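Local coordinates for carbonic anhydrase (Neosartorya fumigata, PDB 7COI), which catalyses the reversible hydration of carbon dioxide to hydrogencarbonate as a zinc-dependent beta-class carbonic anhydrase, at the interface of chains A and B. Residues are numbered along the deposited sequence; one frame, centred on the assembly and turned at random. Chains: chain A/B, Carbonic anhydrase.

The interface of chains A and B. Residues chain A 233, 237, 275, 278-279, 282-283; chain B 205.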
loop_
_atom_site.group_PDB
_atom_site.type_symbol
_atom_site.label_atom_id
_atom_site.label_comp_id
_atom_site.label_asym_id
_atom_site.label_seq_id
_atom_site.Cartn_x
_atom_site.Cartn_y
_atom_site.Cartn_z
ATOM N N LYS A 233 16.900 4.742 -9.569
ATOM C CA LYS A 233 16.979 3.307 -9.920
ATOM C C LYS A 233 15.563 2.731 -9.847
ATOM O O LYS A 233 15.122 2.130 -10.820
ATOM C CB LYS A 233 18.007 2.611 -9.037
ATOM C CG LYS A 233 18.082 1.102 -9.223
ATOM C CD LYS A 233 19.255 0.490 -8.488
ATOM C CE LYS A 233 19.345 -1.004 -8.687
ATOM N NZ LYS A 233 20.464 -1.575 -7.916
ATOM N N GLN A 237 13.047 1.071 -12.841
ATOM C CA GLN A 237 12.554 -0.331 -12.704
ATOM C C GLN A 237 11.043 -0.361 -12.899
ATOM O O GLN A 237 10.331 -0.986 -12.101
ATOM C CB GLN A 237 12.983 -0.929 -11.375
ATOM C CG GLN A 237 14.490 -1.135 -11.308
ATOM C CD GLN A 237 14.970 -1.665 -9.977
ATOM O OE1 GLN A 237 14.445 -1.314 -8.929
ATOM N NE2 GLN A 237 16.001 -2.500 -10.006
ATOM N N ALA A 275 24.062 -1.494 -16.819
ATOM C CA ALA A 275 22.996 -1.465 -15.791
ATOM C C ALA A 275 21.638 -1.358 -16.483
ATOM O O ALA A 275 20.771 -2.157 -16.148
ATOM C CB ALA A 275 23.206 -0.331 -14.805
ATOM N N ALA A 278 20.501 -4.629 -18.456
ATOM C CA ALA A 278 19.968 -5.665 -17.537
ATOM C C ALA A 278 18.557 -5.258 -17.067
ATOM O O ALA A 278 17.663 -6.132 -16.943
ATOM C CB ALA A 278 20.915 -5.854 -16.372
ATOM N N ARG A 279 18.364 -3.958 -16.812
ATOM C CA ARG A 279 17.063 -3.439 -16.296
ATOM C C ARG A 279 16.000 -3.595 -17.380
ATOM O O ARG A 279 14.912 -4.065 -17.098
ATOM C CB ARG A 279 17.210 -1.985 -15.855
ATOM C CG ARG A 279 16.012 -1.469 -15.071
ATOM C CD ARG A 279 16.360 -0.298 -14.184
ATOM N NE ARG A 279 17.480 -0.642 -13.338
ATOM C CZ ARG A 279 18.474 0.173 -12.993
ATOM N NH1 ARG A 279 18.468 1.453 -13.316
ATOM N NH2 ARG A 279 19.480 -0.295 -12.286
ATOM N N SER A 282 14.988 -7.154 -17.644
ATOM C CA SER A 282 14.353 -7.631 -16.388
ATOM C C SER A 282 12.977 -6.989 -16.189
ATOM O O SER A 282 12.160 -7.626 -15.509
ATOM C CB SER A 282 15.224 -7.361 -15.207
ATOM O OG SER A 282 16.439 -8.080 -15.295
ATOM N N PHE A 283 12.722 -5.798 -16.762
ATOM C CA PHE A 283 11.519 -4.997 -16.422
ATOM C C PHE A 283 10.607 -4.668 -17.596
ATOM O O PHE A 283 9.395 -4.409 -17.309
ATOM C CB PHE A 283 11.929 -3.727 -15.685
ATOM C CG PHE A 283 12.262 -3.979 -14.240
ATOM C CD1 PHE A 283 11.271 -4.011 -13.267
ATOM C CD2 PHE A 283 13.573 -4.211 -13.849
ATOM C CE1 PHE A 283 11.593 -4.267 -11.944
ATOM C CE2 PHE A 283 13.893 -4.477 -12.529
ATOM C CZ PHE A 283 12.906 -4.517 -11.583
ATOM N N GLU B 205 17.077 -8.865 -12.139
ATOM C CA GLU B 205 18.088 -7.870 -12.596
ATOM C C GLU B 205 19.406 -8.108 -11.866
ATOM O O GLU B 205 20.446 -8.124 -12.543
ATOM C CB GLU B 205 17.639 -6.422 -12.377
ATOM C CG GLU B 205 18.661 -5.419 -12.883
ATOM C CD GLU B 205 18.376 -3.964 -12.554
ATOM O OE1 GLU B 205 19.311 -3.269 -12.126
ATOM O OE2 GLU B 205 17.222 -3.528 -12.760
#
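The methylene stem of B:Glu205 lies against the C-terminal helix 273-283 of chain A, its CB 3.8 Å from CB of A:Ser282 and its CG 4.2 Å from the methyl CB of A:Ala278. This patch belongs to a two-fold interface of the deposited assembly, plausibly a biological one, since beta-class carbonic anhydrases commonly build from dimers; its twin recurs with the chains exchanged. B:Glu205 sits near the end of helix 193-206; its CG is anti to the backbone N (chi1 -178°) and the chain runs on extended, which carries the carboxylate along the helix surface, past A:Ser282 and A:Ala278, to A:Arg279. Beside the stem, OG of A:Ser282 turns back to donate to the carbonyl O of A:Ala278 at 2.8 Å, a bond within chain A that fixes the hydroxyl next to the backbone of B:Glu205.

Farther out along the B:Glu205 chain, the ring of A:Phe283 stands nearly perpendicular to the carboxylate, with CE2 3.5 Å from OE2 of B:Glu205, while CB of A:Gln237 covers one ring face near its rim. A:Arg279 bends at chi3 (-53°) and presents its guanidinium side-on, making a bidentate salt bridge: NE donates to OE2 of B:Glu205 at 3.0 Å and NH2 to OE1 at 3.0 Å. Both carboxylate oxygens are met on their syn sides and lie in or close to the guanidinium plane; NE and NH2 are each moderately tilted out of the carboxylate plane, in keeping with the 31° twist between the two groups. CG of A:Lys233 packs over one guanidinium face toward its rim and may restrict its movement.

OE2 of B:Glu205 takes a second, almost straight bond from the amide NE2 of A:Gln237 at 3.2 Å. That donor comes from well above the carboxylate plane, while NE of A:Arg279 approaches nearer to it, tilted toward the other face. At the rim, the side-chain amine nitrogen NZ of A:Lys233 remains 4.7 Å from OE1 of B:Glu205, not in contact, but if protonated it may add to the favourable field around the carboxylate.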